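Local coordinates for protein endolysin (Escherichia coli O157 typing phage 15, PDB 7M5I) that probably hydrolyses the beta-1,4-glycosidic linkages of host peptidoglycan as a lysozyme, helping to lyse the cell and release new phage particles, at residues Lys18-Glu24 with Ile37-Thr41; Asp67-Phe71 with Thr95-Ile100. One frame throughout, in Å; residues are numbered along the deposited sequence.

Interaction 1 (Lys18-Glu24 with Ile37-Thr41); sequences KFFEGLE and IGYGT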
loop_
_atom_site.group_PDB
_atom_site.type_symbol
_atom_site.label_atom_id
_atom_site.label_comp_id
_atom_site.label_asym_id
_atom_site.label_seq_id
_atom_site.Cartn_x
_atom_site.Cartn_y
_atom_site.Cartn_z
ATOM N N LYS A 18 5.378 5.430 -3.377
ATOM C CA LYS A 18 6.685 6.063 -3.044
ATOM C C LYS A 18 6.421 7.201 -2.064
ATOM O O LYS A 18 7.177 7.380 -1.100
ATOM C CB LYS A 18 7.407 6.556 -4.298
ATOM C CG LYS A 18 7.968 5.467 -5.195
ATOM C CD LYS A 18 8.531 6.074 -6.445
ATOM C CE LYS A 18 9.256 5.117 -7.349
ATOM N NZ LYS A 18 9.495 5.749 -8.656
ATOM N N PHE A 19 5.461 8.051 -2.377
ATOM C CA PHE A 19 5.123 9.254 -1.587
ATOM C C PHE A 19 4.717 8.863 -0.166
ATOM O O PHE A 19 5.183 9.437 0.837
ATOM C CB PHE A 19 4.034 9.999 -2.316
ATOM C CG PHE A 19 3.543 11.223 -1.575
ATOM C CD1 PHE A 19 2.549 11.135 -0.635
ATOM C CD2 PHE A 19 4.103 12.449 -1.841
ATOM C CE1 PHE A 19 2.106 12.276 0.034
ATOM C CE2 PHE A 19 3.655 13.595 -1.172
ATOM C CZ PHE A 19 2.696 13.480 -0.202
ATOM N N PHE A 20 3.884 7.825 -0.036
ATOM C CA PHE A 20 3.412 7.325 1.277
ATOM C C PHE A 20 4.549 6.705 2.116
ATOM O O PHE A 20 4.543 6.857 3.381
ATOM C CB PHE A 20 2.288 6.299 1.110
ATOM C CG PHE A 20 1.037 6.849 0.476
ATOM C CD1 PHE A 20 0.553 8.143 0.775
ATOM C CD2 PHE A 20 0.297 6.051 -0.383
ATOM C CE1 PHE A 20 -0.594 8.618 0.166
ATOM C CE2 PHE A 20 -0.851 6.533 -0.992
ATOM C CZ PHE A 20 -1.296 7.813 -0.735
ATOM N N GLU A 21 5.529 6.071 1.472
ATOM C CA GLU A 21 6.611 5.358 2.182
ATOM C C GLU A 21 7.713 6.348 2.578
ATOM O O GLU A 21 8.457 6.071 3.572
ATOM C CB GLU A 21 7.187 4.234 1.328
ATOM C CG GLU A 21 6.212 3.093 1.064
ATOM C CD GLU A 21 5.836 2.277 2.295
ATOM O OE1 GLU A 21 6.583 2.302 3.301
ATOM O OE2 GLU A 21 4.697 1.826 2.334
ATOM N N GLY A 22 7.971 7.348 1.769
ATOM C CA GLY A 22 9.179 8.175 1.870
ATOM C C GLY A 22 10.393 7.388 1.354
ATOM O O GLY A 22 10.246 6.231 0.914
ATOM N N LEU A 23 11.546 8.040 1.262
ATOM C CA LEU A 23 12.764 7.442 0.670
ATOM C C LEU A 23 13.962 7.655 1.576
ATOM O O LEU A 23 14.261 8.808 1.887
ATOM C CB LEU A 23 13.078 8.061 -0.690
ATOM C CG LEU A 23 14.314 7.503 -1.392
ATOM C CD1 LEU A 23 14.281 6.010 -1.625
ATOM C CD2 LEU A 23 14.545 8.168 -2.714
ATOM N N GLU A 24 14.699 6.595 1.905
ATOM C CA GLU A 24 16.021 6.803 2.515
ATOM C C GLU A 24 16.994 5.931 1.756
ATOM O O GLU A 24 16.642 4.732 1.529
ATOM C CB GLU A 24 16.040 6.422 3.983
ATOM C CG GLU A 24 15.195 7.323 4.833
ATOM C CD GLU A 24 15.566 8.783 4.965
ATOM O OE1 GLU A 24 16.721 9.206 4.665
ATOM O OE2 GLU A 24 14.597 9.515 5.241
ATOM N N ILE A 37 15.121 0.323 4.296
ATOM C CA ILE A 37 15.882 1.115 3.303
ATOM C C ILE A 37 14.967 1.416 2.106
ATOM O O ILE A 37 13.949 0.757 1.897
ATOM C CB ILE A 37 17.177 0.399 2.869
ATOM C CG1 ILE A 37 18.244 1.376 2.330
ATOM C CG2 ILE A 37 16.869 -0.723 1.874
ATOM C CD1 ILE A 37 19.625 0.779 2.171
ATOM N N GLY A 38 15.343 2.413 1.311
ATOM C CA GLY A 38 14.603 2.741 0.095
ATOM C C GLY A 38 13.211 3.263 0.436
ATOM O O GLY A 38 13.040 4.078 1.383
ATOM N N TYR A 39 12.204 2.788 -0.293
ATOM C CA TYR A 39 10.785 3.132 -0.093
ATOM C C TYR A 39 10.126 2.123 0.840
ATOM O O TYR A 39 9.188 1.389 0.405
ATOM C CB TYR A 39 10.048 3.206 -1.423
ATOM C CG TYR A 39 10.635 4.190 -2.415
ATOM C CD1 TYR A 39 10.375 5.570 -2.288
ATOM C CD2 TYR A 39 11.354 3.776 -3.512
ATOM C CE1 TYR A 39 10.829 6.470 -3.237
ATOM C CE2 TYR A 39 11.878 4.677 -4.430
ATOM C CZ TYR A 39 11.589 6.043 -4.312
ATOM O OH TYR A 39 12.056 6.986 -5.194
ATOM N N GLY A 40 10.632 2.036 2.072
ATOM C CA GLY A 40 10.024 1.172 3.105
ATOM C C GLY A 40 10.336 -0.319 2.926
ATOM O O GLY A 40 9.646 -1.182 3.490
ATOM N N THR A 41 11.382 -0.622 2.220
ATOM C CA THR A 41 11.819 -1.990 1.950
ATOM C C THR A 41 12.462 -2.580 3.215
ATOM O O THR A 41 13.367 -1.950 3.773
ATOM C CB THR A 41 12.808 -2.037 0.786
ATOM O OG1 THR A 41 12.110 -1.570 -0.365
ATOM C CG2 THR A 41 13.366 -3.436 0.511
HETATM O O HOH W 1 11.440 4.532 3.753
#

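Interaction 2 (Asp67-Phe71 with Thr95-Ile100); sequences DVEKF and TYNIGI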
loop_
_atom_site.group_PDB
_atom_site.type_symbol
_atom_site.label_atom_id
_atom_site.label_comp_id
_atom_site.label_asym_id
_atom_site.label_seq_id
_atom_site.Cartn_x
_atom_site.Cartn_y
_atom_site.Cartn_z
ATOM N N ASP A 67 8.784 -5.764 -4.243
ATOM C CA ASP A 67 7.986 -5.804 -2.991
ATOM C C ASP A 67 6.478 -5.820 -3.354
ATOM O O ASP A 67 5.702 -6.547 -2.659
ATOM C CB ASP A 67 8.183 -4.567 -2.116
ATOM C CG ASP A 67 9.480 -4.403 -1.323
ATOM O OD1 ASP A 67 10.156 -5.457 -1.128
ATOM O OD2 ASP A 67 9.826 -3.144 -0.945
ATOM N N VAL A 68 6.037 -4.992 -4.310
ATOM C CA VAL A 68 4.571 -4.716 -4.479
ATOM C C VAL A 68 3.949 -5.840 -5.321
ATOM O O VAL A 68 2.748 -5.943 -5.328
ATOM C CB VAL A 68 4.171 -3.378 -5.125
ATOM C CG1 VAL A 68 4.634 -2.193 -4.318
ATOM C CG2 VAL A 68 4.620 -3.256 -6.535
ATOM N N GLU A 69 4.734 -6.658 -5.999
ATOM C CA GLU A 69 4.267 -7.632 -7.021
ATOM C C GLU A 69 3.187 -8.551 -6.432
ATOM O O GLU A 69 2.125 -8.722 -7.079
ATOM C CB GLU A 69 5.466 -8.364 -7.607
ATOM C CG GLU A 69 5.230 -8.926 -8.979
ATOM C CD GLU A 69 6.385 -9.815 -9.447
ATOM O OE1 GLU A 69 7.524 -9.663 -8.909
ATOM O OE2 GLU A 69 6.131 -10.694 -10.294
ATOM N N LYS A 70 3.405 -9.103 -5.240
ATOM C CA LYS A 70 2.448 -10.085 -4.665
ATOM C C LYS A 70 1.165 -9.363 -4.269
ATOM O O LYS A 70 0.116 -10.050 -4.175
ATOM C CB LYS A 70 3.077 -10.883 -3.519
ATOM C CG LYS A 70 3.398 -10.072 -2.271
ATOM C CD LYS A 70 3.992 -10.917 -1.116
ATOM C CE LYS A 70 3.566 -10.328 0.212
ATOM N NZ LYS A 70 4.158 -10.999 1.392
ATOM N N PHE A 71 1.205 -8.066 -3.992
ATOM C CA PHE A 71 0.044 -7.240 -3.598
ATOM C C PHE A 71 -0.809 -6.891 -4.812
ATOM O O PHE A 71 -2.066 -6.972 -4.699
ATOM C CB PHE A 71 0.469 -5.994 -2.801
ATOM C CG PHE A 71 1.165 -6.369 -1.504
ATOM C CD1 PHE A 71 2.525 -6.624 -1.492
ATOM C CD2 PHE A 71 0.468 -6.543 -0.327
ATOM C CE1 PHE A 71 3.184 -6.945 -0.308
ATOM C CE2 PHE A 71 1.118 -6.858 0.850
ATOM C CZ PHE A 71 2.478 -7.068 0.857
ATOM N N THR A 95 -3.663 -2.139 0.285
ATOM C CA THR A 95 -3.349 -3.554 0.579
ATOM C C THR A 95 -1.851 -3.681 0.923
ATOM O O THR A 95 -1.516 -4.484 1.802
ATOM C CB THR A 95 -3.714 -4.460 -0.614
ATOM O OG1 THR A 95 -5.089 -4.247 -0.896
ATOM C CG2 THR A 95 -3.474 -5.917 -0.323
ATOM N N TYR A 96 -1.004 -2.915 0.261
ATOM C CA TYR A 96 0.450 -2.917 0.503
ATOM C C TYR A 96 0.751 -2.535 1.958
ATOM O O TYR A 96 1.772 -2.983 2.542
ATOM C CB TYR A 96 1.137 -1.965 -0.469
ATOM C CG TYR A 96 2.637 -2.093 -0.396
ATOM C CD1 TYR A 96 3.209 -3.335 -0.640
ATOM C CD2 TYR A 96 3.470 -1.042 -0.077
ATOM C CE1 TYR A 96 4.578 -3.517 -0.588
ATOM C CE2 TYR A 96 4.846 -1.197 -0.024
ATOM C CZ TYR A 96 5.405 -2.438 -0.286
ATOM O OH TYR A 96 6.738 -2.726 -0.161
ATOM N N ASN A 97 -0.122 -1.745 2.568
ATOM C CA ASN A 97 0.027 -1.279 3.967
ATOM C C ASN A 97 -0.667 -2.243 4.917
ATOM O O ASN A 97 -0.072 -2.628 5.952
ATOM C CB ASN A 97 -0.465 0.168 4.043
ATOM C CG ASN A 97 -0.448 0.743 5.442
ATOM O OD1 ASN A 97 -1.474 1.102 5.972
ATOM N ND2 ASN A 97 0.717 0.702 6.082
ATOM N N ILE A 98 -1.891 -2.671 4.651
ATOM C CA ILE A 98 -2.651 -3.464 5.652
ATOM C C ILE A 98 -2.366 -4.974 5.505
ATOM O O ILE A 98 -2.617 -5.705 6.474
ATOM C CB ILE A 98 -4.153 -3.164 5.650
ATOM C CG1 ILE A 98 -4.851 -3.710 4.392
ATOM C CG2 ILE A 98 -4.392 -1.688 5.876
ATOM C CD1 ILE A 98 -6.319 -3.580 4.419
ATOM N N GLY A 99 -1.850 -5.394 4.366
ATOM C CA GLY A 99 -1.540 -6.788 4.029
ATOM C C GLY A 99 -2.685 -7.480 3.289
ATOM O O GLY A 99 -3.852 -7.022 3.359
ATOM N N ILE A 100 -2.358 -8.630 2.754
ATOM C CA ILE A 100 -3.226 -9.401 1.827
ATOM C C ILE A 100 -4.442 -9.920 2.586
ATOM O O ILE A 100 -5.561 -9.700 2.116
ATOM C CB ILE A 100 -2.404 -10.494 1.124
ATOM C CG1 ILE A 100 -1.379 -9.870 0.168
ATOM C CG2 ILE A 100 -3.351 -11.444 0.397
ATOM C CD1 ILE A 100 -0.472 -10.862 -0.508
#

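Interaction 1 (Lys18-Glu24 with Ile37-Thr41)
Two backbone hydrogen bonds join Glu-24 to Gly-38: Glu-24 N to Gly-38 O (3.1 Å) and Gly-38 N to Glu-24 O (2.7 Å), an antiparallel hydrogen-bonded pair just beyond helix 11-21. Gly-22 leaves that helix with positive phi and turns the chain toward this bridge. CA-H...O contacts extend the backbone meeting, from Tyr-39 CA to Gly-22 O (3.3 Å) and from Leu-23 CA to Gly-38 O (3.4 Å). A water donates to Gly-38 O (2.9 Å) and weakly to Glu-21 O (3.4 Å). The helix leads into the beta-hairpin of this family 24 lysozyme, with predicted catalytic Glu-21 at its end and Asp-30 just after strand 27-29; Glu-21 OE1 lies 3.6 Å from Gly-40 CA, where a side chain would collide with the carboxylate. Apolar packing centres on Tyr-39, whose ring is sandwiched by CH-pi contacts: Lys-18 CG lies 3.6 Å from its centroid over one face, Leu-23 CD1 3.7 Å over the opposite one. Lys-18 NZ forms a salt bridge with Glu-61 of helix 57-78.

Interaction 2 (Asp67-Phe71 with Thr95-Ile100)
Thr-95, in the last turn of helix 85-98, meets Phe-71 of helix 57-78 through both backbone and side chain: Phe-71 CD2 lies 3.6 Å from Thr-95 O and 4.0 Å from Thr-95 CG2. Tyr-96 follows with the main aromatic contact, a T-shaped stack in which its edge points at the face of Phe-71, with ring centroids 5.0 Å apart and planes at 88°. Its CA also sits over that ring, 4.1 Å from the centroid, while Val-68 CG1 makes a CH-pi contact 4.0 Å from the centroid of the Tyr-96 ring. The phenol reaches Asp-67, with Tyr-96 OH 3.0 Å from Asp-67 CB; the Asp-67 carboxylate is hydrogen-bonded to Thr-41. At Gly-99 the chain leaves the helix with positive phi, and Gly-99 CA approaches the Phe-71 ring edge, 4.1 Å from CE2. Ile-100, starting the next helix, packs CG1 against Phe-71 CD2 (3.8 Å) and CD1 against Lys-70 O (3.8 Å). Helix 57-78 thus packs against the junction of helices 85-98 and 100-104, while Tyr-96 also touches Ile-17 and the predicted catalytic Glu-21 of helix 11-21, and Asn-97 and Ile-98 face helix 140-155.

Overall arrangement
From the N terminus, helix 11-21 leads into the hairpin of strands 27-29 and 35-38, and interaction 1 closes this excursion by bringing the end of strand 35-38 and the turn after it beside the helix end and the residues that follow. The small sheet 43-44/47-48 then leads into helix 57-78. Interaction 2 opens there and closes 24 residues later, at the end of helix 85-98. The two closures are in series, neither nested nor crossed, with centres about 14 Å apart. They touch: Thr-41 OG1 probably hydrogen-bonds Asp-67 OD2 (2.8 Å), and Glu-21 OE2 packs 3.8 Å from Tyr-96 CE2, joining the end of helix 11-21 and the turn after the hairpin to helices 85-98 and 57-78.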